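Local structure of sugar kinase (Agrobacterium tumefaciens, 2RBC) at residues R297-L305 and R319-L330; S71-G81 and A273-L284. The protein probably phosphorylates a sugar with ATP, as a putative member of the pfkB (ribokinase) carbohydrate kinase family. All blocks are in the same frame, centred on the assembly; numbering follows the deposited sequence. Where two conformers were deposited one is given.

Contact 1: R297-L305 and R319-L330; sequences RLSSVAAAL and REETEEAMRQWL. With SO4 (sulfate ion), chain B.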
loop_
_atom_site.group_PDB
_atom_site.type_symbol
_atom_site.label_atom_id
_atom_site.label_comp_id
_atom_site.label_asym_id
_atom_site.label_seq_id
_atom_site.Cartn_x
_atom_site.Cartn_y
_atom_site.Cartn_z
ATOM N N ARG A 297 -20.571 -25.824 13.051
ATOM C CA ARG A 297 -20.000 -25.450 14.351
ATOM C C ARG A 297 -18.505 -25.195 14.328
ATOM O O ARG A 297 -18.049 -24.160 14.820
ATOM C CB ARG A 297 -20.266 -26.524 15.405
ATOM C CG ARG A 297 -21.631 -26.474 15.962
ATOM C CD ARG A 297 -21.960 -27.720 16.693
ATOM N NE ARG A 297 -23.232 -27.571 17.359
ATOM C CZ ARG A 297 -23.690 -28.412 18.276
ATOM N NH1 ARG A 297 -23.001 -29.487 18.624
ATOM N NH2 ARG A 297 -24.835 -28.160 18.861
ATOM N N LEU A 298 -17.742 -26.143 13.790
ATOM C CA LEU A 298 -16.301 -26.013 13.725
ATOM C C LEU A 298 -15.885 -24.765 12.937
ATOM O O LEU A 298 -14.991 -24.040 13.374
ATOM C CB LEU A 298 -15.675 -27.262 13.083
ATOM C CG LEU A 298 -14.155 -27.409 13.114
ATOM C CD1 LEU A 298 -13.590 -27.715 14.509
ATOM C CD2 LEU A 298 -13.712 -28.440 12.053
ATOM N N SER A 299 -16.533 -24.539 11.789
ATOM C CA SER A 299 -16.247 -23.391 10.943
ATOM C C SER A 299 -16.579 -22.081 11.644
ATOM O O SER A 299 -15.823 -21.095 11.527
ATOM C CB SER A 299 -17.047 -23.496 9.656
ATOM O OG SER A 299 -16.805 -24.721 9.014
ATOM N N SER A 300 -17.698 -22.079 12.371
ATOM C CA SER A 300 -18.117 -20.933 13.151
ATOM C C SER A 300 -17.125 -20.579 14.243
ATOM O O SER A 300 -16.764 -19.407 14.405
ATOM C CB SER A 300 -19.486 -21.175 13.808
ATOM O OG SER A 300 -20.486 -21.254 12.809
ATOM N N VAL A 301 -16.697 -21.576 15.011
ATOM C CA VAL A 301 -15.750 -21.327 16.072
ATOM C C VAL A 301 -14.408 -20.850 15.526
ATOM O O VAL A 301 -13.801 -19.917 16.065
ATOM C CB VAL A 301 -15.588 -22.588 17.006
ATOM C CG1 VAL A 301 -14.495 -22.381 18.060
ATOM C CG2 VAL A 301 -16.945 -22.893 17.687
ATOM N N ALA A 302 -13.949 -21.478 14.460
ATOM C CA ALA A 302 -12.699 -21.077 13.831
ATOM C C ALA A 302 -12.754 -19.616 13.398
ATOM O O ALA A 302 -11.831 -18.832 13.676
ATOM C CB ALA A 302 -12.381 -21.975 12.652
ATOM N N ALA A 303 -13.852 -19.240 12.765
ATOM C CA ALA A 303 -14.052 -17.849 12.321
ATOM C C ALA A 303 -14.074 -16.893 13.492
ATOM O O ALA A 303 -13.421 -15.875 13.472
ATOM C CB ALA A 303 -15.343 -17.728 11.494
ATOM N N ALA A 304 -14.790 -17.262 14.550
ATOM C CA ALA A 304 -14.861 -16.477 15.798
ATOM C C ALA A 304 -13.467 -16.229 16.382
ATOM O O ALA A 304 -13.102 -15.094 16.707
ATOM C CB ALA A 304 -15.822 -17.156 16.836
ATOM N N LEU A 305 -12.664 -17.276 16.482
ATOM C CA LEU A 305 -11.320 -17.141 16.986
ATOM C C LEU A 305 -10.531 -16.136 16.171
ATOM O O LEU A 305 -9.877 -15.243 16.744
ATOM C CB LEU A 305 -10.606 -18.501 17.026
ATOM C CG LEU A 305 -10.949 -19.388 18.235
ATOM C CD1 LEU A 305 -10.591 -20.845 17.914
ATOM C CD2 LEU A 305 -10.165 -18.970 19.394
ATOM N N ARG A 319 -6.252 -26.289 14.513
ATOM C CA ARG A 319 -7.340 -27.217 14.665
ATOM C C ARG A 319 -7.602 -27.466 16.166
ATOM O O ARG A 319 -8.751 -27.463 16.625
ATOM C CB ARG A 319 -6.996 -28.529 13.959
ATOM C CG ARG A 319 -8.062 -29.579 13.949
ATOM C CD ARG A 319 -9.384 -29.041 13.373
ATOM N NE ARG A 319 -10.419 -30.071 13.239
ATOM C CZ ARG A 319 -10.618 -30.778 12.127
ATOM N NH1 ARG A 319 -9.846 -30.593 11.060
ATOM N NH2 ARG A 319 -11.595 -31.669 12.078
ATOM N N GLU A 320 -6.504 -27.647 16.892
ATOM C CA GLU A 320 -6.499 -27.868 18.332
ATOM C C GLU A 320 -7.176 -26.715 19.099
ATOM O O GLU A 320 -8.048 -26.937 19.938
ATOM C CB GLU A 320 -5.057 -28.043 18.800
ATOM C CG GLU A 320 -4.341 -29.313 18.264
ATOM C CD GLU A 320 -4.092 -29.310 16.740
ATOM O OE1 GLU A 320 -3.878 -28.204 16.145
ATOM O OE2 GLU A 320 -4.137 -30.437 16.157
ATOM N N GLU A 321 -6.793 -25.488 18.774
ATOM C CA GLU A 321 -7.381 -24.282 19.397
ATOM C C GLU A 321 -8.875 -24.217 19.164
ATOM O O GLU A 321 -9.634 -23.916 20.096
ATOM C CB GLU A 321 -6.734 -22.985 18.904
ATOM C CG GLU A 321 -5.359 -22.785 19.443
ATOM C CD GLU A 321 -4.554 -21.727 18.750
ATOM O OE1 GLU A 321 -4.947 -21.176 17.676
ATOM O OE2 GLU A 321 -3.471 -21.442 19.306
ATOM N N THR A 322 -9.296 -24.513 17.928
ATOM C CA THR A 322 -10.721 -24.552 17.565
ATOM C C THR A 322 -11.479 -25.671 18.309
ATOM O O THR A 322 -12.560 -25.432 18.886
ATOM C CB THR A 322 -10.930 -24.673 16.017
ATOM O OG1 THR A 322 -10.087 -23.729 15.309
ATOM C CG2 THR A 322 -12.429 -24.415 15.634
ATOM N N GLU A 323 -10.897 -26.874 18.351
ATOM C CA GLU A 323 -11.548 -27.997 19.024
ATOM C C GLU A 323 -11.754 -27.706 20.509
ATOM O O GLU A 323 -12.814 -28.011 21.068
ATOM C CB GLU A 323 -10.764 -29.312 18.892
ATOM C CG GLU A 323 -10.519 -29.886 17.481
ATOM C CD GLU A 323 -11.683 -30.572 16.875
ATOM O OE1 GLU A 323 -12.739 -30.675 17.571
ATOM O OE2 GLU A 323 -11.553 -31.007 15.684
ATOM N N GLU A 324 -10.744 -27.140 21.162
ATOM C CA GLU A 324 -10.851 -26.854 22.581
ATOM C C GLU A 324 -11.842 -25.725 22.835
ATOM O O GLU A 324 -12.642 -25.814 23.730
ATOM C CB GLU A 324 -9.483 -26.544 23.183
ATOM C CG GLU A 324 -9.466 -26.150 24.653
ATOM C CD GLU A 324 -10.073 -27.176 25.587
ATOM O OE1 GLU A 324 -10.145 -28.375 25.245
ATOM O OE2 GLU A 324 -10.489 -26.789 26.696
ATOM N N ALA A 325 -11.762 -24.651 22.048
ATOM C CA ALA A 325 -12.720 -23.564 22.169
ATOM C C ALA A 325 -14.152 -24.072 22.028
ATOM O O ALA A 325 -15.059 -23.741 22.828
ATOM C CB ALA A 325 -12.400 -22.446 21.132
HETATM N N MSE A 326 -14.349 -24.948 21.052
HETATM C CA MSE A 326 -15.663 -25.449 20.727
HETATM C C MSE A 326 -16.212 -26.302 21.845
HETATM O O MSE A 326 -17.374 -26.188 22.214
HETATM C CB MSE A 326 -15.611 -26.236 19.423
HETATM C CG MSE A 326 -16.970 -26.788 19.058
HETATM SE SE MSE A 326 -16.959 -27.555 17.283
HETATM C CE MSE A 326 -15.734 -29.067 17.557
ATOM N N ARG A 327 -15.355 -27.143 22.407
ATOM C CA ARG A 327 -15.704 -27.957 23.559
ATOM C C ARG A 327 -16.213 -27.122 24.727
ATOM O O ARG A 327 -17.237 -27.428 25.315
ATOM C CB ARG A 327 -14.481 -28.778 23.953
ATOM C CG ARG A 327 -14.712 -29.741 25.052
ATOM C CD ARG A 327 -13.395 -30.337 25.630
ATOM N NE ARG A 327 -12.601 -29.468 26.533
ATOM C CZ ARG A 327 -12.989 -29.017 27.733
ATOM N NH1 ARG A 327 -14.189 -29.309 28.220
ATOM N NH2 ARG A 327 -12.159 -28.254 28.456
ATOM N N GLN A 328 -15.464 -26.076 25.076
ATOM C CA GLN A 328 -15.843 -25.183 26.167
ATOM C C GLN A 328 -17.145 -24.428 25.864
ATOM O O GLN A 328 -18.001 -24.295 26.729
ATOM C CB GLN A 328 -14.722 -24.192 26.449
ATOM C CG GLN A 328 -13.419 -24.843 26.842
ATOM C CD GLN A 328 -12.537 -23.973 27.730
ATOM O OE1 GLN A 328 -12.994 -23.022 28.379
ATOM N NE2 GLN A 328 -11.267 -24.326 27.790
ATOM N N TRP A 329 -17.291 -23.980 24.629
ATOM C CA TRP A 329 -18.484 -23.249 24.171
ATOM C C TRP A 329 -19.728 -24.104 24.205
ATOM O O TRP A 329 -20.752 -23.679 24.738
ATOM C CB TRP A 329 -18.231 -22.726 22.764
ATOM C CG TRP A 329 -19.417 -22.188 22.079
ATOM C CD1 TRP A 329 -20.217 -21.164 22.484
ATOM C CD2 TRP A 329 -19.920 -22.615 20.812
ATOM N NE1 TRP A 329 -21.217 -20.944 21.551
ATOM C CE2 TRP A 329 -21.056 -21.822 20.520
ATOM C CE3 TRP A 329 -19.519 -23.594 19.899
ATOM C CZ2 TRP A 329 -21.795 -21.975 19.341
ATOM C CZ3 TRP A 329 -20.238 -23.739 18.720
ATOM C CH2 TRP A 329 -21.365 -22.917 18.446
ATOM N N LEU A 330 -19.611 -25.332 23.722
ATOM C CA LEU A 330 -20.707 -26.283 23.774
ATOM C C LEU A 330 -21.097 -26.647 25.196
ATOM O O LEU A 330 -22.169 -27.185 25.399
ATOM C CB LEU A 330 -20.407 -27.535 22.943
ATOM C CG LEU A 330 -20.312 -27.259 21.431
ATOM C CD1 LEU A 330 -19.890 -28.485 20.649
ATOM C CD2 LEU A 330 -21.602 -26.672 20.844
HETATM S S SO4 B . -25.492 -24.714 20.174
HETATM O O1 SO4 B . -25.998 -25.624 21.196
HETATM O O2 SO4 B . -25.493 -25.374 18.878
HETATM O O3 SO4 B . -26.351 -23.531 20.053
HETATM O O4 SO4 B . -24.126 -24.358 20.553
#

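Contact 2: S71-G81 and A273-L284; sequences SAAYAVHRMGG and AAGDIFHGTFAL. With SO4 (sulfate ion), chain D.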
loop_
_atom_site.group_PDB
_atom_site.type_symbol
_atom_site.label_atom_id
_atom_site.label_comp_id
_atom_site.label_asym_id
_atom_site.label_seq_id
_atom_site.Cartn_x
_atom_site.Cartn_y
_atom_site.Cartn_z
ATOM N N SER A 71 -6.992 -17.037 1.792
ATOM C CA SER A 71 -7.249 -17.121 3.211
ATOM C C SER A 71 -7.962 -18.447 3.577
ATOM O O SER A 71 -7.725 -19.020 4.631
ATOM C CB SER A 71 -8.122 -15.921 3.619
ATOM O OG SER A 71 -7.387 -14.693 3.560
ATOM N N ALA A 72 -8.879 -18.879 2.721
ATOM C CA ALA A 72 -9.543 -20.171 2.848
ATOM C C ALA A 72 -8.479 -21.268 2.801
ATOM O O ALA A 72 -8.496 -22.184 3.624
ATOM C CB ALA A 72 -10.603 -20.387 1.697
ATOM N N ALA A 73 -7.557 -21.172 1.845
ATOM C CA ALA A 73 -6.449 -22.107 1.771
ATOM C C ALA A 73 -5.604 -22.131 3.059
ATOM O O ALA A 73 -5.233 -23.181 3.532
ATOM C CB ALA A 73 -5.563 -21.855 0.507
ATOM N N TYR A 74 -5.245 -20.945 3.564
ATOM C CA TYR A 74 -4.543 -20.841 4.812
ATOM C C TYR A 74 -5.306 -21.519 5.954
ATOM O O TYR A 74 -4.729 -22.248 6.742
ATOM C CB TYR A 74 -4.258 -19.383 5.120
ATOM C CG TYR A 74 -3.459 -19.172 6.376
ATOM C CD1 TYR A 74 -2.185 -19.697 6.504
ATOM C CD2 TYR A 74 -3.979 -18.458 7.429
ATOM C CE1 TYR A 74 -1.450 -19.530 7.654
ATOM C CE2 TYR A 74 -3.232 -18.245 8.586
ATOM C CZ TYR A 74 -1.975 -18.801 8.697
ATOM O OH TYR A 74 -1.227 -18.589 9.844
ATOM N N ALA A 75 -6.605 -21.310 6.021
ATOM C CA ALA A 75 -7.448 -21.969 7.028
ATOM C C ALA A 75 -7.430 -23.491 6.901
ATOM O O ALA A 75 -7.363 -24.199 7.903
ATOM C CB ALA A 75 -8.879 -21.431 6.956
ATOM N N VAL A 76 -7.479 -24.009 5.675
ATOM C CA VAL A 76 -7.363 -25.452 5.476
ATOM C C VAL A 76 -6.082 -25.984 6.117
ATOM O O VAL A 76 -6.119 -26.983 6.836
ATOM C CB VAL A 76 -7.438 -25.857 3.968
ATOM C CG1 VAL A 76 -7.034 -27.362 3.798
ATOM C CG2 VAL A 76 -8.855 -25.602 3.427
ATOM N N HIS A 77 -4.956 -25.332 5.828
ATOM C CA HIS A 77 -3.674 -25.681 6.408
ATOM C C HIS A 77 -3.687 -25.619 7.944
ATOM O O HIS A 77 -3.311 -26.579 8.626
ATOM C CB HIS A 77 -2.597 -24.735 5.876
ATOM C CG HIS A 77 -1.340 -24.763 6.666
ATOM N ND1 HIS A 77 -0.487 -25.848 6.669
ATOM C CD2 HIS A 77 -0.780 -23.835 7.472
ATOM C CE1 HIS A 77 0.542 -25.575 7.452
ATOM N NE2 HIS A 77 0.377 -24.364 7.958
ATOM N N ARG A 78 -4.157 -24.502 8.474
ATOM C CA ARG A 78 -4.156 -24.289 9.915
ATOM C C ARG A 78 -5.013 -25.330 10.629
ATOM O O ARG A 78 -4.699 -25.720 11.755
ATOM C CB ARG A 78 -4.681 -22.915 10.257
ATOM C CG ARG A 78 -3.758 -21.771 9.824
ATOM C CD ARG A 78 -2.528 -21.717 10.699
ATOM N NE ARG A 78 -2.864 -21.169 12.010
ATOM C CZ ARG A 78 -2.039 -21.111 13.043
ATOM N NH1 ARG A 78 -0.826 -21.615 12.963
ATOM N NH2 ARG A 78 -2.453 -20.590 14.192
HETATM N N MSE A 79 -6.071 -25.766 9.947
HETATM C CA MSE A 79 -7.026 -26.727 10.495
HETATM C C MSE A 79 -6.655 -28.192 10.253
HETATM O O MSE A 79 -7.444 -29.088 10.536
HETATM C CB MSE A 79 -8.395 -26.448 9.930
HETATM C CG MSE A 79 -8.962 -25.093 10.306
HETATM SE SE MSE A 79 -9.198 -24.822 12.247
HETATM C CE MSE A 79 -10.930 -25.715 12.465
ATOM N N GLY A 80 -5.457 -28.422 9.738
ATOM C CA GLY A 80 -4.880 -29.759 9.691
ATOM C C GLY A 80 -4.992 -30.438 8.339
ATOM O O GLY A 80 -4.712 -31.624 8.223
ATOM N N GLY A 81 -5.469 -29.716 7.329
ATOM C CA GLY A 81 -5.531 -30.260 5.978
ATOM C C GLY A 81 -4.347 -29.828 5.158
ATOM O O GLY A 81 -3.428 -29.146 5.658
ATOM N N ALA A 273 -11.515 -11.368 6.730
ATOM C CA ALA A 273 -11.185 -12.797 6.446
ATOM C C ALA A 273 -11.974 -13.839 7.252
ATOM O O ALA A 273 -11.714 -15.030 7.131
ATOM C CB ALA A 273 -9.653 -13.056 6.576
ATOM N N ALA A 274 -12.902 -13.400 8.097
ATOM C CA ALA A 274 -13.655 -14.294 8.987
ATOM C C ALA A 274 -14.392 -15.341 8.152
ATOM O O ALA A 274 -14.278 -16.536 8.385
ATOM C CB ALA A 274 -14.630 -13.494 9.868
ATOM N N GLY A 275 -15.093 -14.866 7.130
ATOM C CA GLY A 275 -15.840 -15.733 6.183
ATOM C C GLY A 275 -14.940 -16.705 5.462
ATOM O O GLY A 275 -15.281 -17.860 5.274
ATOM N N ASP A 276 -13.751 -16.254 5.098
ATOM C CA ASP A 276 -12.753 -17.130 4.477
ATOM C C ASP A 276 -12.267 -18.255 5.388
ATOM O O ASP A 276 -12.090 -19.409 4.966
ATOM C CB ASP A 276 -11.544 -16.320 4.022
ATOM C CG ASP A 276 -11.924 -15.165 3.105
ATOM O OD1 ASP A 276 -12.876 -15.353 2.320
ATOM O OD2 ASP A 276 -11.273 -14.095 3.161
ATOM N N ILE A 277 -12.035 -17.926 6.643
ATOM C CA ILE A 277 -11.659 -18.956 7.593
ATOM C C ILE A 277 -12.814 -19.947 7.721
ATOM O O ILE A 277 -12.584 -21.162 7.804
ATOM C CB ILE A 277 -11.236 -18.347 8.957
ATOM C CG1 ILE A 277 -9.758 -17.920 8.961
ATOM C CG2 ILE A 277 -11.455 -19.363 10.111
ATOM C CD1 ILE A 277 -9.213 -17.121 7.722
ATOM N N PHE A 278 -14.047 -19.438 7.776
ATOM C CA PHE A 278 -15.244 -20.281 7.796
ATOM C C PHE A 278 -15.254 -21.230 6.605
ATOM O O PHE A 278 -15.402 -22.416 6.782
ATOM C CB PHE A 278 -16.557 -19.445 7.824
ATOM C CG PHE A 278 -17.842 -20.262 8.019
ATOM C CD1 PHE A 278 -18.363 -21.047 6.990
ATOM C CD2 PHE A 278 -18.548 -20.214 9.237
ATOM C CE1 PHE A 278 -19.515 -21.802 7.180
ATOM C CE2 PHE A 278 -19.726 -20.962 9.441
ATOM C CZ PHE A 278 -20.205 -21.756 8.420
ATOM N N HIS A 279 -15.092 -20.691 5.400
ATOM C CA HIS A 279 -15.202 -21.501 4.175
ATOM C C HIS A 279 -14.143 -22.586 4.052
ATOM O O HIS A 279 -14.435 -23.723 3.656
ATOM C CB HIS A 279 -15.148 -20.588 2.944
ATOM C CG HIS A 279 -16.256 -19.593 2.915
ATOM N ND1 HIS A 279 -16.073 -18.292 2.510
ATOM C CD2 HIS A 279 -17.551 -19.690 3.298
ATOM C CE1 HIS A 279 -17.213 -17.624 2.657
ATOM N NE2 HIS A 279 -18.127 -18.451 3.123
ATOM N N GLY A 280 -12.913 -22.235 4.379
ATOM C CA GLY A 280 -11.817 -23.179 4.322
ATOM C C GLY A 280 -12.038 -24.302 5.329
ATOM O O GLY A 280 -11.801 -25.451 5.005
ATOM N N THR A 281 -12.463 -23.969 6.550
ATOM C CA THR A 281 -12.742 -24.985 7.576
ATOM C C THR A 281 -13.859 -25.897 7.097
ATOM O O THR A 281 -13.804 -27.123 7.249
ATOM C CB THR A 281 -13.132 -24.296 8.936
ATOM O OG1 THR A 281 -12.041 -23.466 9.389
ATOM C CG2 THR A 281 -13.432 -25.323 10.009
ATOM N N PHE A 282 -14.876 -25.295 6.489
ATOM C CA PHE A 282 -16.038 -26.020 6.049
ATOM C C PHE A 282 -15.679 -26.965 4.925
ATOM O O PHE A 282 -16.117 -28.089 4.893
ATOM C CB PHE A 282 -17.142 -25.048 5.619
ATOM C CG PHE A 282 -18.416 -25.745 5.263
ATOM C CD1 PHE A 282 -19.316 -26.098 6.253
ATOM C CD2 PHE A 282 -18.693 -26.078 3.943
ATOM C CE1 PHE A 282 -20.475 -26.786 5.946
ATOM C CE2 PHE A 282 -19.873 -26.760 3.625
ATOM C CZ PHE A 282 -20.757 -27.115 4.635
ATOM N N ALA A 283 -14.880 -26.484 3.987
ATOM C CA ALA A 283 -14.388 -27.286 2.901
ATOM C C ALA A 283 -13.549 -28.472 3.372
ATOM O O ALA A 283 -13.745 -29.600 2.911
ATOM C CB ALA A 283 -13.607 -26.430 1.937
ATOM N N LEU A 284 -12.643 -28.232 4.311
ATOM C CA LEU A 284 -11.948 -29.320 4.952
ATOM C C LEU A 284 -12.899 -30.273 5.684
ATOM O O LEU A 284 -12.747 -31.470 5.533
ATOM C CB LEU A 284 -10.824 -28.812 5.871
ATOM C CG LEU A 284 -9.991 -29.860 6.644
ATOM C CD1 LEU A 284 -9.240 -30.748 5.676
ATOM C CD2 LEU A 284 -9.045 -29.150 7.612
HETATM S S SO4 D . 1.040 -21.061 15.879
HETATM O O1 SO4 D . -0.292 -20.481 16.058
HETATM O O2 SO4 D . 1.645 -20.574 14.637
HETATM O O3 SO4 D . 1.922 -20.586 16.946
HETATM O O4 SO4 D . 0.923 -22.527 15.907
HETATM O O HOH W 1 -8.854 -12.182 2.873
#

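Contact 1: R297-L305 and R319-L330
The C-terminal helix of this ribokinase-type kinase, 319-330, lies across helix 292-307, and Val301 and Thr322 mesh where they meet. The axes come within 9.1 Å and make an angle of 106°. No hydrogen bond passes between the two segments; side chains interlock as knobs into holes. Val301 fits among Thr322, Ala325, Met326 and Trp329. Its two methyls divide the work: CG1 touches Ala325 CB, while CG2 meets the Trp329 ring obliquely, 3.5 Å from CE3. Thr322 is the reverse knob, set among Leu298, Val301, Ala302 and Leu305. With CG2 anti to the backbone N, the methyl packs on the backbone of 297-305, 3.4 Å from Leu298 O. Its OG1 is bonded instead to Thr318 O, one turn back. Leu305 CD1 packs on Thr322 CA and Ala325 CB.

Leu298 fits among Arg319, Thr322, Glu323 and Met326. Its CD2 lies over one face of the Arg319 guanidinium, toward the rim. That group is held by a salt bridge from NE to Glu323 OE2 of 2.9 Å, met on the anti side, 28° out of the carboxylate plane. Arg319 NH2 has a second acidic partner, Glu288. Met326 is selenomethionine, and its SE rests 3.8 Å from Leu298 N.

At the C-terminal end of 319-330 the Arg297 chain is extended from CG to NE and reaches past Trp329. Leu330 CD2 sits 3.7 Å from Arg297 CZ, over the centre of the guanidinium face. Arg297 NH2 donates to O2 of a sulfate at 2.9 Å, while O4 of that ion lies over a face of Trp329. Gln261 and Arg332 also bind the sulfate, which probably came from the crystallisation liquor. Helix 319-330 covers the outer side of helix 292-307, which packs on helix 274-287 beside the central sheet of the ribokinase fold.

Contact 2: S71-G81 and A273-L284
The Tyr74 ring carries Arg78 CG over one face, toward the rim, and makes a cation-pi contact with Arg313. The Arg78 guanidinium meets a sulfate at its edge, with the sulfur in its plane. NH2 gives the stronger bond, 2.9 Å to sulfate O1; the one from NH1 to O2 is weak. Arg78 NE turns to Ala316 O. These groups lie beside the helix crossing, where small residues make the closest approach.

Ala72 and Gly280 bring the backbones together, with CA atoms 4.0 Å apart. Their helices cross at -52° with axes 7.2 Å apart. Two CA-H...O contacts join them: Ala72 CA points to Asp276 O, and Gly280 CA to Ala72 O. Ala75 CB packs on Ile277 CA. At the N-terminal end, a water bridges Ser71 OG and Asp276 OD2, donating to the carboxylate. Ser71 OG is also bonded to Gly67 O.

Ala273 to Asp276 match the A/G-A-G-D core of the pfkB signature. In relatives this stretch forms the anion hole at a helix N-terminus and ends in the catalytic aspartate, so Asp276 probably marks the active site here.

Helix 68-78 ends in a Schellman motif with Gly80 as C-prime residue. Gly81 N bonds to Val76 O, and Gly80 N to His77 O. Leu284, with CG anti to its backbone N (chi1 179°), reaches this turn and sets CD2 3.3 Å from Met79 O. Met79 is selenomethionine; its side chain bends at chi2 and chi3 and places CE 3.5 Å from Thr281 CG2. Thr281 OG1 bonds back to Ile277 O at 2.8 Å, on the face opposite Thr281 N.

Overall arrangement
The centres of contacts 1 and 2 are about 13 Å apart, and the two meet. Met79 joins them at two points. Its carbonyl O is 2.9 Å from Arg319 NH1, a probable hydrogen bond, and its SE packs 3.4 Å from Thr322 OG1. A second seam runs between consecutive helices 274-287 and 292-307, where Ser300 OG touches Phe278 CE2 at 3.5 Å. Contact 2 is the more central: its centre is about 7 Å from the centre of the chain, and it holds the signature segment with Asp276. The centre of contact 1 is about 17 Å from that point. The sulfates at Arg297 and Arg78 are two separate ions, neither bound by the signature segment.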